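Local coordinates for PA1221 (Pseudomonas aeruginosa, PDB 4DG8), which combines in one chain an AMP-binding enzyme module of the ANL superfamily with a phosphopantetheine attachment site, and is modelled with adenosine monophosphate bound, at residues Leu288-Arg294 against Leu328-Ile333; Pro242-Arg246 against Leu270-Leu275; Ala163-Ile169 against Ala181-Ala187; Val78-Tyr83 against Cys125-Cys131. One frame throughout, in Å; residues are numbered along the deposited sequence.

Contact 1: Leu288-Arg294 against Leu328-Ile333; sequences LSVPHVR and LEEDDI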
loop_
_atom_site.group_PDB
_atom_site.type_symbol
_atom_site.label_atom_id
_atom_site.label_comp_id
_atom_site.label_asym_id
_atom_site.label_seq_id
_atom_site.Cartn_x
_atom_site.Cartn_y
_atom_site.Cartn_z
ATOM N N LEU A 288 -14.538 6.475 -3.504
ATOM C CA LEU A 288 -14.265 7.756 -4.120
ATOM C C LEU A 288 -15.459 8.689 -3.933
ATOM O O LEU A 288 -16.624 8.257 -3.915
ATOM C CB LEU A 288 -13.947 7.598 -5.613
ATOM C CG LEU A 288 -12.785 6.703 -6.050
ATOM C CD1 LEU A 288 -12.547 6.929 -7.540
ATOM C CD2 LEU A 288 -11.511 6.986 -5.244
ATOM N N SER A 289 -15.157 9.974 -3.810
ATOM C CA SER A 289 -16.184 11.003 -3.687
ATOM C C SER A 289 -16.518 11.494 -5.102
ATOM O O SER A 289 -15.727 12.183 -5.743
ATOM C CB SER A 289 -15.645 12.158 -2.833
ATOM O OG SER A 289 -16.413 13.327 -2.977
ATOM N N VAL A 290 -17.708 11.147 -5.571
ATOM C CA VAL A 290 -18.142 11.565 -6.888
ATOM C C VAL A 290 -18.069 13.093 -7.061
ATOM O O VAL A 290 -17.634 13.571 -8.101
ATOM C CB VAL A 290 -19.541 10.993 -7.235
ATOM C CG1 VAL A 290 -20.026 11.519 -8.591
ATOM C CG2 VAL A 290 -19.496 9.445 -7.231
ATOM N N PRO A 291 -18.479 13.866 -6.048
ATOM C CA PRO A 291 -18.381 15.319 -6.275
ATOM C C PRO A 291 -16.947 15.815 -6.534
ATOM O O PRO A 291 -16.763 16.744 -7.326
ATOM C CB PRO A 291 -18.934 15.911 -4.976
ATOM C CG PRO A 291 -19.920 14.864 -4.497
ATOM C CD PRO A 291 -19.260 13.539 -4.836
ATOM N N HIS A 292 -15.954 15.213 -5.883
ATOM C CA HIS A 292 -14.558 15.607 -6.099
ATOM C C HIS A 292 -14.026 15.089 -7.459
ATOM O O HIS A 292 -13.287 15.789 -8.146
ATOM C CB HIS A 292 -13.667 15.126 -4.937
ATOM C CG HIS A 292 -13.907 15.855 -3.650
ATOM N ND1 HIS A 292 -14.894 15.492 -2.753
ATOM C CD2 HIS A 292 -13.294 16.936 -3.114
ATOM C CE1 HIS A 292 -14.875 16.320 -1.724
ATOM N NE2 HIS A 292 -13.916 17.207 -1.920
ATOM N N VAL A 293 -14.416 13.872 -7.846
ATOM C CA VAL A 293 -14.035 13.331 -9.151
ATOM C C VAL A 293 -14.621 14.198 -10.256
ATOM O O VAL A 293 -13.948 14.477 -11.252
ATOM C CB VAL A 293 -14.478 11.852 -9.341
ATOM C CG1 VAL A 293 -14.271 11.399 -10.795
ATOM C CG2 VAL A 293 -13.730 10.946 -8.382
ATOM N N ARG A 294 -15.870 14.622 -10.069
ATOM C CA ARG A 294 -16.551 15.547 -10.966
ATOM C C ARG A 294 -15.758 16.851 -11.058
ATOM O O ARG A 294 -15.474 17.343 -12.156
ATOM C CB ARG A 294 -17.983 15.860 -10.469
ATOM C CG ARG A 294 -19.087 14.922 -10.990
ATOM C CD ARG A 294 -20.488 15.310 -10.457
ATOM N NE ARG A 294 -21.070 16.461 -11.157
ATOM C CZ ARG A 294 -21.827 16.358 -12.248
ATOM N NH1 ARG A 294 -22.087 15.157 -12.749
ATOM N NH2 ARG A 294 -22.322 17.440 -12.843
ATOM N N LEU A 328 -19.707 10.166 -14.140
ATOM C CA LEU A 328 -19.819 11.358 -13.307
ATOM C C LEU A 328 -21.263 11.632 -12.922
ATOM O O LEU A 328 -21.542 12.514 -12.102
ATOM C CB LEU A 328 -19.232 12.569 -14.019
ATOM C CG LEU A 328 -17.779 12.429 -14.461
ATOM C CD1 LEU A 328 -17.371 13.685 -15.200
ATOM C CD2 LEU A 328 -16.860 12.164 -13.276
ATOM N N GLU A 329 -22.177 10.872 -13.518
ATOM C CA GLU A 329 -23.590 10.999 -13.209
ATOM C C GLU A 329 -24.068 9.976 -12.181
ATOM O O GLU A 329 -25.240 9.976 -11.829
ATOM C CB GLU A 329 -24.428 10.849 -14.478
ATOM C CG GLU A 329 -24.097 11.848 -15.553
ATOM C CD GLU A 329 -24.164 13.274 -15.045
ATOM O OE1 GLU A 329 -25.183 13.645 -14.416
ATOM O OE2 GLU A 329 -23.188 14.018 -15.264
ATOM N N GLU A 330 -23.180 9.101 -11.713
ATOM C CA GLU A 330 -23.607 8.023 -10.822
ATOM C C GLU A 330 -23.398 8.376 -9.350
ATOM O O GLU A 330 -22.715 9.362 -9.036
ATOM C CB GLU A 330 -22.816 6.743 -11.145
ATOM C CG GLU A 330 -22.829 6.331 -12.623
ATOM C CD GLU A 330 -23.916 5.316 -12.959
ATOM O OE1 GLU A 330 -24.696 4.949 -12.056
ATOM O OE2 GLU A 330 -23.986 4.875 -14.127
ATOM N N ASP A 331 -23.920 7.526 -8.459
ATOM C CA ASP A 331 -23.825 7.739 -7.011
ATOM C C ASP A 331 -22.448 7.298 -6.529
ATOM O O ASP A 331 -22.018 7.667 -5.445
ATOM C CB ASP A 331 -24.879 6.917 -6.250
ATOM C CG ASP A 331 -26.266 7.559 -6.237
ATOM O OD1 ASP A 331 -26.497 8.581 -6.918
ATOM O OD2 ASP A 331 -27.143 7.003 -5.536
ATOM N N ASP A 332 -21.777 6.475 -7.330
ATOM C CA ASP A 332 -20.445 5.976 -6.995
ATOM C C ASP A 332 -19.674 5.723 -8.278
ATOM O O ASP A 332 -20.275 5.384 -9.283
ATOM C CB ASP A 332 -20.549 4.651 -6.228
ATOM C CG ASP A 332 -21.192 3.537 -7.065
ATOM O OD1 ASP A 332 -22.434 3.549 -7.209
ATOM O OD2 ASP A 332 -20.464 2.652 -7.579
ATOM N N ILE A 333 -18.350 5.864 -8.236
ATOM C CA ILE A 333 -17.501 5.498 -9.373
ATOM C C ILE A 333 -17.269 3.993 -9.343
ATOM O O ILE A 333 -16.810 3.471 -8.323
ATOM C CB ILE A 333 -16.114 6.167 -9.289
ATOM C CG1 ILE A 333 -16.245 7.687 -9.121
ATOM C CG2 ILE A 333 -15.257 5.798 -10.508
ATOM C CD1 ILE A 333 -17.004 8.375 -10.252
HETATM O O HOH W 1 -17.262 6.021 -5.521
HETATM O O HOH W 2 -24.013 16.535 -15.239
#

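Contact 2: Pro242-Arg246 against Leu270-Leu275; sequences PGVLR and LDPDCL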
loop_
_atom_site.group_PDB
_atom_site.type_symbol
_atom_site.label_atom_id
_atom_site.label_comp_id
_atom_site.label_asym_id
_atom_site.label_seq_id
_atom_site.Cartn_x
_atom_site.Cartn_y
_atom_site.Cartn_z
ATOM N N PRO A 242 -0.562 21.014 -2.762
ATOM C CA PRO A 242 -0.656 21.535 -4.137
ATOM C C PRO A 242 0.649 22.110 -4.655
ATOM O O PRO A 242 0.983 21.899 -5.818
ATOM C CB PRO A 242 -1.687 22.654 -4.020
ATOM C CG PRO A 242 -2.562 22.239 -2.855
ATOM C CD PRO A 242 -1.603 21.566 -1.880
ATOM N N GLY A 243 1.366 22.842 -3.809
ATOM C CA GLY A 243 2.616 23.455 -4.210
ATOM C C GLY A 243 3.669 22.414 -4.539
ATOM O O GLY A 243 4.288 22.459 -5.609
ATOM N N VAL A 244 3.869 21.467 -3.626
ATOM C CA VAL A 244 4.848 20.397 -3.834
ATOM C C VAL A 244 4.511 19.557 -5.079
ATOM O O VAL A 244 5.395 19.227 -5.863
ATOM C CB VAL A 244 5.008 19.487 -2.580
ATOM C CG1 VAL A 244 5.868 18.273 -2.888
ATOM C CG2 VAL A 244 5.596 20.279 -1.396
ATOM N N LEU A 245 3.237 19.226 -5.269
ATOM C CA LEU A 245 2.832 18.485 -6.469
ATOM C C LEU A 245 3.133 19.291 -7.733
ATOM O O LEU A 245 3.697 18.764 -8.709
ATOM C CB LEU A 245 1.339 18.117 -6.433
ATOM C CG LEU A 245 0.880 17.294 -7.645
ATOM C CD1 LEU A 245 1.782 16.061 -7.836
ATOM C CD2 LEU A 245 -0.626 16.891 -7.562
ATOM N N ARG A 246 2.740 20.563 -7.710
ATOM C CA ARG A 246 3.005 21.473 -8.821
ATOM C C ARG A 246 4.496 21.513 -9.167
ATOM O O ARG A 246 4.868 21.557 -10.339
ATOM C CB ARG A 246 2.516 22.885 -8.496
ATOM C CG ARG A 246 1.050 23.160 -8.827
ATOM C CD ARG A 246 0.711 24.616 -8.447
ATOM N NE ARG A 246 -0.711 24.927 -8.577
ATOM C CZ ARG A 246 -1.280 25.415 -9.675
ATOM N NH1 ARG A 246 -0.552 25.645 -10.756
ATOM N NH2 ARG A 246 -2.585 25.667 -9.700
ATOM N N LEU A 270 -8.688 22.352 -2.570
ATOM C CA LEU A 270 -7.773 23.475 -2.432
ATOM C C LEU A 270 -7.369 24.132 -3.752
ATOM O O LEU A 270 -7.421 25.339 -3.890
ATOM C CB LEU A 270 -6.485 22.991 -1.760
ATOM C CG LEU A 270 -6.520 22.659 -0.270
ATOM C CD1 LEU A 270 -5.152 22.147 0.191
ATOM C CD2 LEU A 270 -6.920 23.873 0.516
ATOM N N ASP A 271 -6.833 23.330 -4.662
ATOM C CA ASP A 271 -6.271 23.843 -5.903
ATOM C C ASP A 271 -6.356 22.792 -7.017
ATOM O O ASP A 271 -5.366 22.121 -7.316
ATOM C CB ASP A 271 -4.830 24.282 -5.663
ATOM C CG ASP A 271 -4.119 24.683 -6.943
ATOM O OD1 ASP A 271 -4.787 25.053 -7.927
ATOM O OD2 ASP A 271 -2.878 24.619 -6.955
ATOM N N PRO A 272 -7.540 22.621 -7.609
ATOM C CA PRO A 272 -7.718 21.555 -8.596
ATOM C C PRO A 272 -6.758 21.702 -9.776
ATOM O O PRO A 272 -6.482 20.702 -10.422
ATOM C CB PRO A 272 -9.172 21.741 -9.056
ATOM C CG PRO A 272 -9.473 23.161 -8.775
ATOM C CD PRO A 272 -8.731 23.474 -7.499
ATOM N N ASP A 273 -6.265 22.909 -10.061
ATOM C CA ASP A 273 -5.266 23.060 -11.111
ATOM C C ASP A 273 -3.917 22.426 -10.763
ATOM O O ASP A 273 -3.064 22.313 -11.645
ATOM C CB ASP A 273 -5.053 24.532 -11.516
ATOM C CG ASP A 273 -6.190 25.087 -12.372
ATOM O OD1 ASP A 273 -7.048 24.303 -12.840
ATOM O OD2 ASP A 273 -6.210 26.317 -12.593
ATOM N N CYS A 274 -3.696 22.001 -9.512
ATOM C CA CYS A 274 -2.387 21.403 -9.199
ATOM C C CYS A 274 -2.166 20.056 -9.906
ATOM O O CYS A 274 -1.053 19.535 -9.962
ATOM C CB CYS A 274 -2.141 21.277 -7.695
ATOM S SG CYS A 274 -2.995 19.929 -6.872
ATOM N N LEU A 275 -3.233 19.499 -10.453
ATOM C CA LEU A 275 -3.119 18.234 -11.167
ATOM C C LEU A 275 -2.621 18.438 -12.601
ATOM O O LEU A 275 -2.199 17.474 -13.253
ATOM C CB LEU A 275 -4.458 17.509 -11.185
ATOM C CG LEU A 275 -5.069 17.295 -9.796
ATOM C CD1 LEU A 275 -6.448 16.659 -9.933
ATOM C CD2 LEU A 275 -4.127 16.483 -8.875
HETATM O O HOH W 3 -3.557 27.922 -11.183
#

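Contact 3: Ala163-Ile169 against Ala181-Ala187; sequences ADQIAYI and AIACTHA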
loop_
_atom_site.group_PDB
_atom_site.type_symbol
_atom_site.label_atom_id
_atom_site.label_comp_id
_atom_site.label_asym_id
_atom_site.label_seq_id
_atom_site.Cartn_x
_atom_site.Cartn_y
_atom_site.Cartn_z
ATOM N N ALA A 163 9.197 -16.550 -10.264
ATOM C CA ALA A 163 8.390 -15.384 -9.931
ATOM C C ALA A 163 7.561 -15.599 -8.657
ATOM O O ALA A 163 6.912 -14.672 -8.150
ATOM C CB ALA A 163 7.501 -15.022 -11.104
ATOM N N ASP A 164 7.597 -16.824 -8.146
ATOM C CA ASP A 164 6.964 -17.144 -6.880
ATOM C C ASP A 164 7.830 -16.736 -5.683
ATOM O O ASP A 164 7.371 -16.787 -4.554
ATOM C CB ASP A 164 6.597 -18.630 -6.806
ATOM C CG ASP A 164 7.808 -19.544 -6.875
ATOM O OD1 ASP A 164 8.883 -19.104 -7.324
ATOM O OD2 ASP A 164 7.680 -20.717 -6.484
ATOM N N GLN A 165 9.073 -16.321 -5.928
ATOM C CA GLN A 165 9.918 -15.818 -4.849
ATOM C C GLN A 165 9.232 -14.625 -4.168
ATOM O O GLN A 165 8.615 -13.778 -4.842
ATOM C CB GLN A 165 11.268 -15.355 -5.400
ATOM C CG GLN A 165 12.357 -15.209 -4.343
ATOM C CD GLN A 165 12.855 -16.561 -3.850
ATOM O OE1 GLN A 165 12.368 -17.601 -4.279
ATOM N NE2 GLN A 165 13.833 -16.553 -2.956
ATOM N N ILE A 166 9.337 -14.552 -2.843
ATOM C CA ILE A 166 8.819 -13.397 -2.106
ATOM C C ILE A 166 9.648 -12.175 -2.485
ATOM O O ILE A 166 10.882 -12.233 -2.462
ATOM C CB ILE A 166 8.919 -13.603 -0.563
ATOM C CG1 ILE A 166 8.313 -14.946 -0.152
ATOM C CG2 ILE A 166 8.281 -12.408 0.204
ATOM C CD1 ILE A 166 6.862 -15.114 -0.568
ATOM N N ALA A 167 8.976 -11.118 -2.938
ATOM C CA ALA A 167 9.578 -9.792 -3.109
ATOM C C ALA A 167 9.563 -8.896 -1.849
ATOM O O ALA A 167 10.514 -8.154 -1.556
ATOM C CB ALA A 167 8.941 -9.067 -4.299
ATOM N N TYR A 168 8.459 -8.912 -1.126
ATOM C CA TYR A 168 8.381 -8.039 0.045
ATOM C C TYR A 168 7.337 -8.473 1.049
ATOM O O TYR A 168 6.464 -9.295 0.749
ATOM C CB TYR A 168 8.184 -6.558 -0.353
ATOM C CG TYR A 168 6.878 -6.225 -1.041
ATOM C CD1 TYR A 168 5.695 -6.092 -0.320
ATOM C CD2 TYR A 168 6.837 -5.992 -2.410
ATOM C CE1 TYR A 168 4.499 -5.780 -0.956
ATOM C CE2 TYR A 168 5.648 -5.671 -3.053
ATOM C CZ TYR A 168 4.484 -5.565 -2.330
ATOM O OH TYR A 168 3.308 -5.234 -2.990
ATOM N N ILE A 169 7.436 -7.907 2.243
ATOM C CA ILE A 169 6.412 -8.080 3.253
ATOM C C ILE A 169 5.780 -6.738 3.637
ATOM O O ILE A 169 6.482 -5.757 3.854
ATOM C CB ILE A 169 6.974 -8.765 4.514
ATOM C CG1 ILE A 169 7.388 -10.192 4.173
ATOM C CG2 ILE A 169 5.934 -8.720 5.671
ATOM C CD1 ILE A 169 8.090 -10.928 5.277
ATOM N N ALA A 181 1.776 -10.339 8.748
ATOM C CA ALA A 181 2.724 -10.079 7.668
ATOM C C ALA A 181 2.270 -10.698 6.352
ATOM O O ALA A 181 2.172 -11.913 6.243
ATOM C CB ALA A 181 4.084 -10.600 8.044
ATOM N N ILE A 182 2.012 -9.851 5.355
ATOM C CA ILE A 182 1.608 -10.321 4.032
ATOM C C ILE A 182 2.805 -10.450 3.100
ATOM O O ILE A 182 3.459 -9.464 2.793
ATOM C CB ILE A 182 0.545 -9.387 3.410
ATOM C CG1 ILE A 182 -0.738 -9.428 4.244
ATOM C CG2 ILE A 182 0.280 -9.749 1.935
ATOM C CD1 ILE A 182 -1.729 -8.269 3.945
ATOM N N ALA A 183 3.113 -11.670 2.665
ATOM C CA ALA A 183 4.270 -11.844 1.776
ATOM C C ALA A 183 3.816 -11.834 0.339
ATOM O O ALA A 183 3.059 -12.700 -0.098
ATOM C CB ALA A 183 5.065 -13.113 2.099
ATOM N N CYS A 184 4.276 -10.823 -0.382
ATOM C CA CYS A 184 3.927 -10.627 -1.774
ATOM C C CYS A 184 5.087 -11.076 -2.664
ATOM O O CYS A 184 6.239 -11.026 -2.284
ATOM C CB CYS A 184 3.542 -9.178 -2.051
ATOM S SG CYS A 184 1.916 -8.764 -1.277
ATOM N N THR A 185 4.744 -11.498 -3.864
ATOM C CA THR A 185 5.583 -12.336 -4.691
ATOM C C THR A 185 6.119 -11.452 -5.833
ATOM O O THR A 185 5.551 -10.402 -6.106
ATOM C CB THR A 185 4.658 -13.450 -5.191
ATOM O OG1 THR A 185 5.248 -14.739 -5.011
ATOM C CG2 THR A 185 4.202 -13.202 -6.591
ATOM N N HIS A 186 7.257 -11.807 -6.422
ATOM C CA HIS A 186 7.715 -11.168 -7.663
ATOM C C HIS A 186 6.608 -11.090 -8.751
ATOM O O HIS A 186 6.400 -10.037 -9.387
ATOM C CB HIS A 186 8.954 -11.894 -8.223
ATOM C CG HIS A 186 10.251 -11.499 -7.572
ATOM N ND1 HIS A 186 11.237 -10.806 -8.248
ATOM C CD2 HIS A 186 10.737 -11.731 -6.325
ATOM C CE1 HIS A 186 12.268 -10.606 -7.436
ATOM N NE2 HIS A 186 11.983 -11.144 -6.259
ATOM N N ALA A 187 5.904 -12.203 -8.958
ATOM C CA ALA A 187 4.783 -12.250 -9.898
ATOM C C ALA A 187 3.682 -11.243 -9.602
ATOM O O ALA A 187 3.092 -10.698 -10.526
ATOM C CB ALA A 187 4.188 -13.655 -9.969
#

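Contact 4: Val78-Tyr83 against Cys125-Cys131; sequences VCLGVY and CRLILDC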
loop_
_atom_site.group_PDB
_atom_site.type_symbol
_atom_site.label_atom_id
_atom_site.label_comp_id
_atom_site.label_asym_id
_atom_site.label_seq_id
_atom_site.Cartn_x
_atom_site.Cartn_y
_atom_site.Cartn_z
ATOM N N VAL A 78 15.741 -14.488 2.542
ATOM C CA VAL A 78 15.698 -13.764 3.810
ATOM C C VAL A 78 14.997 -12.414 3.711
ATOM O O VAL A 78 15.008 -11.761 2.660
ATOM C CB VAL A 78 17.085 -13.604 4.485
ATOM C CG1 VAL A 78 17.843 -14.918 4.419
ATOM C CG2 VAL A 78 17.879 -12.485 3.842
ATOM N N CYS A 79 14.339 -12.041 4.808
ATOM C CA CYS A 79 13.739 -10.722 4.957
ATOM C C CYS A 79 14.786 -9.657 5.333
ATOM O O CYS A 79 15.570 -9.835 6.262
ATOM C CB CYS A 79 12.620 -10.751 6.019
ATOM S SG CYS A 79 11.806 -9.158 6.225
ATOM N N LEU A 80 14.776 -8.543 4.608
ATOM C CA LEU A 80 15.709 -7.462 4.863
ATOM C C LEU A 80 14.961 -6.141 4.973
ATOM O O LEU A 80 14.100 -5.819 4.132
ATOM C CB LEU A 80 16.760 -7.398 3.754
ATOM C CG LEU A 80 17.706 -8.597 3.652
ATOM C CD1 LEU A 80 18.558 -8.460 2.386
ATOM C CD2 LEU A 80 18.579 -8.675 4.891
ATOM N N GLY A 81 15.314 -5.367 5.998
ATOM C CA GLY A 81 14.632 -4.122 6.295
ATOM C C GLY A 81 15.214 -2.926 5.570
ATOM O O GLY A 81 16.398 -2.907 5.259
ATOM N N VAL A 82 14.376 -1.923 5.317
ATOM C CA VAL A 82 14.823 -0.666 4.741
ATOM C C VAL A 82 14.221 0.477 5.521
ATOM O O VAL A 82 13.002 0.507 5.730
ATOM C CB VAL A 82 14.400 -0.538 3.280
ATOM C CG1 VAL A 82 14.788 0.845 2.714
ATOM C CG2 VAL A 82 15.025 -1.653 2.467
ATOM N N TYR A 83 15.072 1.395 5.981
ATOM C CA TYR A 83 14.600 2.636 6.595
ATOM C C TYR A 83 15.100 3.859 5.838
ATOM O O TYR A 83 16.261 3.924 5.428
ATOM C CB TYR A 83 15.000 2.723 8.081
ATOM C CG TYR A 83 14.715 4.095 8.688
ATOM C CD1 TYR A 83 13.418 4.494 8.975
ATOM C CD2 TYR A 83 15.751 4.992 8.961
ATOM C CE1 TYR A 83 13.151 5.739 9.514
ATOM C CE2 TYR A 83 15.496 6.249 9.511
ATOM C CZ TYR A 83 14.195 6.614 9.781
ATOM O OH TYR A 83 13.932 7.856 10.309
ATOM N N CYS A 125 13.293 -10.710 10.194
ATOM C CA CYS A 125 14.064 -9.708 9.475
ATOM C C CYS A 125 15.466 -9.695 10.050
ATOM O O CYS A 125 15.651 -9.427 11.234
ATOM C CB CYS A 125 13.436 -8.331 9.639
ATOM S SG CYS A 125 14.335 -7.000 8.783
ATOM N N ARG A 126 16.449 -9.984 9.202
ATOM C CA ARG A 126 17.807 -10.255 9.671
ATOM C C ARG A 126 18.644 -8.996 9.860
ATOM O O ARG A 126 19.557 -8.965 10.666
ATOM C CB ARG A 126 18.525 -11.227 8.725
ATOM C CG ARG A 126 17.711 -12.481 8.362
ATOM C CD ARG A 126 17.584 -13.463 9.526
ATOM N NE ARG A 126 18.864 -14.102 9.836
ATOM C CZ ARG A 126 19.409 -15.086 9.128
ATOM N NH1 ARG A 126 18.782 -15.567 8.058
ATOM N NH2 ARG A 126 20.580 -15.598 9.497
ATOM N N LEU A 127 18.374 -7.988 9.043
ATOM C CA LEU A 127 19.220 -6.816 8.984
ATOM C C LEU A 127 18.398 -5.650 8.433
ATOM O O LEU A 127 17.515 -5.843 7.586
ATOM C CB LEU A 127 20.417 -7.119 8.071
ATOM C CG LEU A 127 21.367 -5.959 7.765
ATOM C CD1 LEU A 127 21.911 -5.406 9.077
ATOM C CD2 LEU A 127 22.501 -6.408 6.859
ATOM N N ILE A 128 18.696 -4.439 8.881
ATOM C CA ILE A 128 17.971 -3.284 8.389
ATOM C C ILE A 128 18.940 -2.320 7.716
ATOM O O ILE A 128 19.925 -1.883 8.329
ATOM C CB ILE A 128 17.211 -2.550 9.516
ATOM C CG1 ILE A 128 16.148 -3.460 10.148
ATOM C CG2 ILE A 128 16.579 -1.243 8.985
ATOM C CD1 ILE A 128 15.556 -2.896 11.434
ATOM N N LEU A 129 18.649 -1.968 6.468
ATOM C CA LEU A 129 19.521 -1.059 5.731
ATOM C C LEU A 129 19.083 0.362 6.025
ATOM O O LEU A 129 18.017 0.774 5.601
ATOM C CB LEU A 129 19.400 -1.332 4.235
ATOM C CG LEU A 129 19.897 -2.712 3.808
ATOM C CD1 LEU A 129 19.715 -2.897 2.310
ATOM C CD2 LEU A 129 21.368 -2.854 4.205
ATOM N N ASP A 130 19.918 1.118 6.731
ATOM C CA ASP A 130 19.532 2.454 7.162
ATOM C C ASP A 130 19.948 3.446 6.100
ATOM O O ASP A 130 21.136 3.626 5.862
ATOM C CB ASP A 130 20.230 2.798 8.489
ATOM C CG ASP A 130 19.775 4.138 9.064
ATOM O OD1 ASP A 130 19.173 4.938 8.329
ATOM O OD2 ASP A 130 20.020 4.392 10.255
ATOM N N CYS A 131 18.974 4.062 5.432
ATOM C CA CYS A 131 19.275 5.022 4.370
ATOM C C CYS A 131 19.195 6.471 4.806
ATOM O O CYS A 131 19.400 7.359 3.982
ATOM C CB CYS A 131 18.364 4.823 3.151
ATOM S SG CYS A 131 18.554 3.234 2.361
#

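Contact 1: Leu288-Arg294 against Leu328-Ile333
R294 NH1 donates two hydrogen bonds at once, to L328 O at 2.8 Å and to E329 OE2 at 3.0 Å, the second within a salt bridge. Both acceptors lie close to the guanidinium plane, yet the nitrogen sits above the carbonyl plane of L328 and above the carboxylate plane of E329, whose plane stands 80° from the guanidinium. A bend at chi3 (78°) turns the arginine tip onto the 3-10 turn. Water 2 accepts from R294 NH2 and donates to E329 OE2. Next to this polar grip, 288-294 packs on the loop through V290, V293 and L288. V290 rests on the loop backbone, CG1 3.5 Å from E330 O and CG2 3.6 Å from D332 CA, while V293 CG1 packs on L328 CD2 at 3.7 Å and meets I333 CD1 tip to tip. L288 crosses I333 at about a right angle, and water 1 links L288 O to I333 N. D332 turns away to a salt bridge with R413. Thus a loop is fastened over the start of helix 290-299, the connecting helix of a beta-alpha-beta unit (strands 280-284 and 304-309), with the L288 side chain about 5 Å from the bound adenosine monophosphate.

Contact 2: Pro242-Arg246 against Leu270-Leu275
R246 and D271 meet from opposite directions in a side-on salt bridge, their guanidinium and carboxylate planes almost coplanar, 7° apart. R246 NE reaches D271 OD2 at 2.7 Å and R246 NH2 reaches D271 OD1 at 2.9 Å; NH2 also donates to OD2 at 3.0 Å, a more bent bond. Both carboxylate oxygens use their syn lone pairs, so the pairing fixes the rotation of both flat groups. The arginine runs extended from CG to NE, and a quarter-turn at chi4 (-91°) lays the guanidinium in the plane of the carboxylate, while D271 holds CG anti to its own backbone N, aiming the carboxylate at the helix. Over one guanidinium face lies the backbone between D273 and C274, and D273 CB is 3.3 Å from R246 NH2. Water 3 accepts from NH2 and is weakly bonded to D273 OD2, although the main partner of D273 is R299. Behind the bridge the contact turns apolar. P242 lays CB against C274 CB at 4.0 Å, and its CG meets L270 CD1 where the two side chains cross at about a right angle. C274 SG stands between its backbone N and carbonyl carbon (chi1 77°), where L245 CD2 meets it; the same methyl reaches L275 CD2 at 3.8 Å. L267 of helix 261-270 touches P242, L245 and C274, so the first turn of helix 242-250 lies against the end of helix 261-270 and the 3-10 turn leading to strand 280-284.

Contact 3: Ala163-Ile169 against Ala181-Ala187
Strands 166-169 and 181-185 run antiparallel, 147° between their directions, as the two arms of a beta hairpin interrupted by a classic bulge: A167 N and Y168 N both donate to C184 O, at 2.8 and 3.3 Å, and C184 N returns a bond to Y168 O. The residues joining the arms hold the Ser/Thr/Gly-rich signature of the ANL family. Beyond the bulge, H186 N donates to Q165 O and A187 N to A163 O, so the start of helix 186-193 stays tied to the incoming chain. On one side of the hairpin, I169 CG2 presses on A181 CB at 3.5 Å, and I166 brings CG2 and CD1 onto A183 CB. H186 places its ring edge at Q165 O, with CD2 3.3 Å from that oxygen, while its ND1 bonds to V29 N. On the other side, Y168 has CG between its backbone N and carbonyl carbon (chi1 65°), which carries the ring back across C184; its hydroxyl continues to T219. C184 CB sits over the ring face, 3.9 Å from the centroid in a CH-pi contact, and C184 SG lies obliquely beside it, 4.0 Å from Y168 CE1.

Contact 4: Val78-Tyr83 against Cys125-Cys131
G81 bonds through both its N and its O to the neighbouring strand: its N donates to L127 O at 2.8 Å, and its O accepts from L129 N at 2.7 Å in a nearly straight bond whose donor stands above the carbonyl plane. The strands, 79-83 and 125-130, are parallel, their directions differing by 24°. The absence of a side chain at G81 lets them close in, the CA atoms of G81 and I128 being only 4.0 Å apart. C125, with SG anti to its own backbone N (chi1 180°), brings the sulfur to 3.4 Å from G81 N. Y83 continues the ladder, its N bonding to L129 O and its O receiving C131 N. Its ring runs alongside D130, pointing the same way, and D130 OD1 meets the ring edge 3.5 Å from Y83 CD2; that oxygen also bonds to S132 OG. At the other end R126 N donates to C79 O at 3.1 Å. The R126 side chain, bent at chi2 and chi3, folds across V78 and sets NH1 3.8 Å from V78 CG1. L80, V82, L127 and L129 share one face of the sheet, on which helix 88-99 packs through L80, V82 and L129. Strand 79-83 lies between 103-106 and 125-130, an inner position in the parallel part of an alpha/beta sheet with helices on its connections.

All four contacts belong to the AMP-binding enzyme part of the chain and follow one another along it in the order 4, 3, 2, 1. Contacts 4 and 3 share the seven-stranded mixed sheet: their centres are 16 Å apart, and I169 CD1 touches C79 SG at 4.2 Å, with strand 103-106 set between their strands in the sheet order. Contacts 2 and 1, centres 20 Å apart without touching, belong to the helices and loops around the five-stranded sheet containing strands 256-260, 280-284 and 304-309. Contacts 1 and 3 lie on opposite sides of the chain's centre, 34 Å between centres, yet each brings a side chain within about 6 Å of the bound adenosine monophosphate.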